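PDB 4FAJ: PrgZ from Enterococcus faecalis, which is a membrane-anchored, extracellular substrate-binding protein that serves as a peptide pheromone receptor and probably takes part in peptide import. Local coordinates for residues G492-K504 with L514-G526. Sequence-based numbering, arbitrary orientation.
Sequences GGYSNKNYDELLK and LKKAEKLLINDMG
Asp524 OD2 takes two hydrogen bonds from the chain leading into helix 497-502. Tyr494 OH donates to Asp524 OD2 (2.7 Å) on the anti side. Asn496 ND2 donates to the syn lone pair of Asp524 OD2 (2.8 Å, N-H...O 156°); amide and carboxylate are nearly coplanar. Asn496 is also the N-cap of helix 497-502: Asn496 OD1 accepts from Tyr499 N at 3.0 Å, and weakly from Asn498 N. With CG anti to the backbone N, the oxygen end of the amide points to the helix start and the nitrogen end to Asp524.

The aromatic contacts differ. Leu521 CD1 sits over one face of the Tyr494 ring, 3.7 Å from its centroid and 17° off the normal, a CH-pi contact. Tyr499 instead turns its edge to Ala517 O, in the ring plane 3.2 Å from Tyr499 CD1; the Tyr499 hydroxyl is hydrogen-bonded to Leu480 O.

Apolar packing joins an antiparallel helix pair, close in sequence and away from the zinc sites (axes 8.9 Å apart, 158°). Leu520 meets the Asn496 amide from the opposite direction, its CD2 3.5 Å from Tyr499 N. Ala517 CB meets Leu502 CB at 3.8 Å, and Leu503 packs on Leu514 CD2 beside helix 477-480. A Schellman motif ends helix 510-524: Met525 has positive phi and Gly526 N bonds to Leu521 O.

Through the two ends of its amide, Asn496 thus links one helix's cap to its partner's C-terminal end, and the paired donors probably stabilise Asp524 as a carboxylate.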
loop_
_atom_site.group_PDB
_atom_site.type_symbol
_atom_site.label_atom_id
_atom_site.label_comp_id
_atom_site.label_asym_id
_atom_site.label_seq_id
_atom_site.Cartn_x
_atom_site.Cartn_y
_atom_site.Cartn_z
ATOM N N GLY A 492 -0.619 6.643 14.131
ATOM C CA GLY A 492 -0.029 7.246 15.319
ATOM C C GLY A 492 -0.736 8.474 15.876
ATOM O O GLY A 492 -0.464 8.889 17.001
ATOM N N GLY A 493 -1.643 9.062 15.106
ATOM C CA GLY A 493 -2.346 10.269 15.544
ATOM C C GLY A 493 -1.486 11.525 15.580
ATOM O O GLY A 493 -1.720 12.417 16.390
ATOM N N TYR A 494 -0.479 11.597 14.715
ATOM C CA TYR A 494 0.291 12.831 14.554
ATOM C C TYR A 494 -0.612 13.958 14.040
ATOM O O TYR A 494 -1.429 13.731 13.156
ATOM C CB TYR A 494 1.450 12.591 13.584
ATOM C CG TYR A 494 2.171 13.834 13.125
ATOM C CD1 TYR A 494 3.159 14.416 13.911
ATOM C CD2 TYR A 494 1.886 14.415 11.888
ATOM C CE1 TYR A 494 3.842 15.554 13.479
ATOM C CE2 TYR A 494 2.564 15.566 11.453
ATOM C CZ TYR A 494 3.544 16.119 12.256
ATOM O OH TYR A 494 4.221 17.247 11.840
ATOM N N SER A 495 -0.468 15.163 14.598
ATOM C CA SER A 495 -1.222 16.320 14.111
ATOM C C SER A 495 -0.436 17.622 14.174
ATOM O O SER A 495 -0.058 18.105 15.253
ATOM C CB SER A 495 -2.531 16.514 14.879
ATOM O OG SER A 495 -3.250 17.612 14.327
ATOM N N ASN A 496 -0.200 18.186 13.003
ATOM C CA ASN A 496 0.403 19.501 12.874
ATOM C C ASN A 496 -0.422 20.230 11.819
ATOM O O ASN A 496 -0.499 19.796 10.663
ATOM C CB ASN A 496 1.877 19.380 12.486
ATOM C CG ASN A 496 2.564 20.734 12.340
ATOM O OD1 ASN A 496 2.024 21.652 11.730
ATOM N ND2 ASN A 496 3.769 20.853 12.886
ATOM N N LYS A 497 -1.076 21.312 12.229
ATOM C CA LYS A 497 -2.006 22.021 11.337
ATOM C C LYS A 497 -1.287 22.751 10.212
ATOM O O LYS A 497 -1.848 22.983 9.138
ATOM C CB LYS A 497 -2.838 23.019 12.129
ATOM C CG LYS A 497 -3.631 22.396 13.247
ATOM C CD LYS A 497 -4.656 21.434 12.712
ATOM C CE LYS A 497 -5.559 20.945 13.818
ATOM N NZ LYS A 497 -6.953 20.877 13.333
ATOM N N ASN A 498 -0.042 23.129 10.462
ATOM C CA ASN A 498 0.757 23.767 9.420
ATOM C C ASN A 498 1.198 22.759 8.357
ATOM O O ASN A 498 1.225 23.096 7.162
ATOM C CB ASN A 498 1.915 24.502 10.068
ATOM C CG ASN A 498 1.445 25.351 11.219
ATOM O OD1 ASN A 498 0.519 26.155 11.070
ATOM N ND2 ASN A 498 2.013 25.124 12.385
ATOM N N TYR A 499 1.500 21.522 8.781
ATOM C CA TYR A 499 1.730 20.403 7.856
ATOM C C TYR A 499 0.494 20.166 6.988
ATOM O O TYR A 499 0.609 20.081 5.774
ATOM C CB TYR A 499 2.102 19.119 8.625
ATOM C CG TYR A 499 2.300 17.873 7.804
ATOM C CD1 TYR A 499 3.575 17.504 7.356
ATOM C CD2 TYR A 499 1.233 17.034 7.498
ATOM C CE1 TYR A 499 3.772 16.345 6.617
ATOM C CE2 TYR A 499 1.422 15.865 6.748
ATOM C CZ TYR A 499 2.696 15.533 6.314
ATOM O OH TYR A 499 2.916 14.400 5.581
ATOM N N ASP A 500 -0.683 20.095 7.618
ATOM C CA ASP A 500 -1.945 19.879 6.915
ATOM C C ASP A 500 -2.132 20.896 5.770
ATOM O O ASP A 500 -2.553 20.532 4.658
ATOM C CB ASP A 500 -3.142 19.985 7.882
ATOM C CG ASP A 500 -3.191 18.869 8.927
ATOM O OD1 ASP A 500 -2.517 17.822 8.770
ATOM O OD2 ASP A 500 -3.922 19.044 9.929
ATOM N N GLU A 501 -1.795 22.157 6.043
ATOM C CA GLU A 501 -2.010 23.251 5.099
ATOM C C GLU A 501 -1.012 23.198 3.935
ATOM O O GLU A 501 -1.406 23.409 2.796
ATOM C CB GLU A 501 -1.977 24.607 5.826
ATOM C CG GLU A 501 -1.983 25.852 4.940
ATOM C CD GLU A 501 -3.209 26.006 4.057
ATOM O OE1 GLU A 501 -4.241 25.332 4.287
ATOM O OE2 GLU A 501 -3.138 26.836 3.123
ATOM N N LEU A 502 0.258 22.899 4.221
ATOM C CA LEU A 502 1.283 22.701 3.155
ATOM C C LEU A 502 0.864 21.659 2.119
ATOM O O LEU A 502 1.097 21.838 0.915
ATOM C CB LEU A 502 2.640 22.309 3.761
ATOM C CG LEU A 502 3.377 23.427 4.495
ATOM C CD1 LEU A 502 4.515 22.862 5.363
ATOM C CD2 LEU A 502 3.878 24.529 3.514
ATOM N N LEU A 503 0.216 20.591 2.581
ATOM C CA LEU A 503 -0.318 19.566 1.686
ATOM C C LEU A 503 -1.338 20.087 0.673
ATOM O O LEU A 503 -1.557 19.437 -0.343
ATOM C CB LEU A 503 -0.986 18.437 2.481
ATOM C CG LEU A 503 -0.153 17.662 3.500
ATOM C CD1 LEU A 503 -0.945 16.454 4.005
ATOM C CD2 LEU A 503 1.163 17.234 2.897
ATOM N N LYS A 504 -1.968 21.231 0.947
ATOM C CA LYS A 504 -3.044 21.735 0.079
ATOM C C LYS A 504 -2.548 22.627 -1.054
ATOM O O LYS A 504 -3.330 23.050 -1.910
ATOM C CB LYS A 504 -4.090 22.469 0.918
ATOM C CG LYS A 504 -4.909 21.527 1.770
ATOM C CD LYS A 504 -5.780 22.268 2.761
ATOM C CE LYS A 504 -6.725 21.320 3.491
ATOM N NZ LYS A 504 -6.758 21.576 4.965
ATOM N N LEU A 514 5.463 20.780 -0.614
ATOM C CA LEU A 514 5.405 19.402 -0.133
ATOM C C LEU A 514 6.722 18.971 0.509
ATOM O O LEU A 514 6.712 18.225 1.478
ATOM C CB LEU A 514 5.041 18.428 -1.256
ATOM C CG LEU A 514 3.636 18.554 -1.855
ATOM C CD1 LEU A 514 3.401 17.432 -2.889
ATOM C CD2 LEU A 514 2.553 18.546 -0.783
ATOM N N LYS A 515 7.852 19.446 -0.009
ATOM C CA LYS A 515 9.142 19.134 0.619
ATOM C C LYS A 515 9.254 19.804 1.986
ATOM O O LYS A 515 9.818 19.230 2.927
ATOM C CB LYS A 515 10.320 19.524 -0.280
ATOM C CG LYS A 515 11.656 18.888 0.126
ATOM C CD LYS A 515 11.604 17.372 -0.050
ATOM C CE LYS A 515 12.904 16.679 0.193
ATOM N NZ LYS A 515 12.708 15.205 0.149
ATOM N N LYS A 516 8.701 21.009 2.104
ATOM C CA LYS A 516 8.651 21.685 3.396
ATOM C C LYS A 516 7.828 20.858 4.379
ATOM O O LYS A 516 8.191 20.750 5.547
ATOM C CB LYS A 516 8.054 23.086 3.282
ATOM C CG LYS A 516 8.974 24.134 2.703
ATOM C CD LYS A 516 8.218 25.468 2.522
ATOM C CE LYS A 516 9.107 26.528 1.878
ATOM N NZ LYS A 516 8.329 27.758 1.504
ATOM N N ALA A 517 6.711 20.306 3.908
ATOM C CA ALA A 517 5.855 19.480 4.762
ATOM C C ALA A 517 6.632 18.260 5.246
ATOM O O ALA A 517 6.633 17.964 6.432
ATOM C CB ALA A 517 4.591 19.070 4.040
ATOM N N GLU A 518 7.324 17.569 4.342
ATOM C CA GLU A 518 8.134 16.407 4.753
ATOM C C GLU A 518 9.129 16.801 5.847
ATOM O O GLU A 518 9.245 16.111 6.873
ATOM C CB GLU A 518 8.863 15.789 3.555
ATOM C CG GLU A 518 9.530 14.459 3.862
ATOM C CD GLU A 518 10.345 13.899 2.712
ATOM O OE1 GLU A 518 10.681 14.657 1.786
ATOM O OE2 GLU A 518 10.684 12.691 2.761
ATOM N N LYS A 519 9.799 17.938 5.665
ATOM C CA LYS A 519 10.761 18.409 6.649
ATOM C C LYS A 519 10.110 18.737 8.002
ATOM O O LYS A 519 10.672 18.405 9.044
ATOM C CB LYS A 519 11.546 19.612 6.110
ATOM C CG LYS A 519 12.460 19.276 4.943
ATOM C CD LYS A 519 13.138 20.521 4.396
ATOM C CE LYS A 519 13.817 20.211 3.083
ATOM N NZ LYS A 519 14.480 21.405 2.518
ATOM N N LEU A 520 8.938 19.368 7.990
ATOM C CA LEU A 520 8.210 19.641 9.231
ATOM C C LEU A 520 7.862 18.319 9.967
ATOM O O LEU A 520 8.019 18.205 11.179
ATOM C CB LEU A 520 6.939 20.438 8.931
ATOM C CG LEU A 520 6.062 20.889 10.092
ATOM C CD1 LEU A 520 6.878 21.608 11.155
ATOM C CD2 LEU A 520 4.920 21.785 9.568
ATOM N N LEU A 521 7.398 17.326 9.223
ATOM C CA LEU A 521 7.103 16.009 9.804
ATOM C C LEU A 521 8.345 15.382 10.448
ATOM O O LEU A 521 8.289 14.832 11.550
ATOM C CB LEU A 521 6.538 15.090 8.726
ATOM C CG LEU A 521 6.212 13.638 9.081
ATOM C CD1 LEU A 521 5.273 13.561 10.287
ATOM C CD2 LEU A 521 5.587 12.969 7.861
ATOM N N ILE A 522 9.482 15.495 9.774
ATOM C CA ILE A 522 10.742 14.944 10.294
ATOM C C ILE A 522 11.268 15.767 11.477
ATOM O O ILE A 522 11.751 15.202 12.475
ATOM C CB ILE A 522 11.796 14.806 9.168
ATOM C CG1 ILE A 522 11.398 13.633 8.271
ATOM C CG2 ILE A 522 13.199 14.604 9.753
ATOM C CD1 ILE A 522 12.026 13.631 6.934
ATOM N N ASN A 523 11.116 17.087 11.399
ATOM C CA ASN A 523 11.540 17.959 12.490
ATOM C C ASN A 523 10.714 17.755 13.761
ATOM O O ASN A 523 11.235 17.900 14.861
ATOM C CB ASN A 523 11.489 19.424 12.055
ATOM C CG ASN A 523 12.538 19.747 11.007
ATOM O OD1 ASN A 523 13.422 18.928 10.724
ATOM N ND2 ASN A 523 12.467 20.939 10.449
ATOM N N ASP A 524 9.434 17.427 13.595
ATOM C CA ASP A 524 8.559 17.056 14.722
ATOM C C ASP A 524 8.813 15.608 15.155
ATOM O O ASP A 524 8.380 15.198 16.230
ATOM C CB ASP A 524 7.076 17.157 14.321
ATOM C CG ASP A 524 6.548 18.588 14.258
ATOM O OD1 ASP A 524 7.218 19.522 14.739
ATOM O OD2 ASP A 524 5.421 18.770 13.719
ATOM N N MET A 525 9.517 14.863 14.298
ATOM C CA MET A 525 9.625 13.391 14.290
ATOM C C MET A 525 8.310 12.678 14.588
ATOM O O MET A 525 8.194 11.926 15.561
ATOM C CB MET A 525 10.751 12.877 15.197
ATOM C CG MET A 525 11.161 11.415 14.915
ATOM S SD MET A 525 11.588 10.997 13.211
ATOM C CE MET A 525 12.862 12.177 12.846
ATOM N N GLY A 526 7.337 12.916 13.722
ATOM C CA GLY A 526 6.018 12.311 13.836
ATOM C C GLY A 526 5.939 10.873 13.352
ATOM O O GLY A 526 4.968 10.174 13.651
HETATM O O HOH W 1 3.111 18.483 16.275
#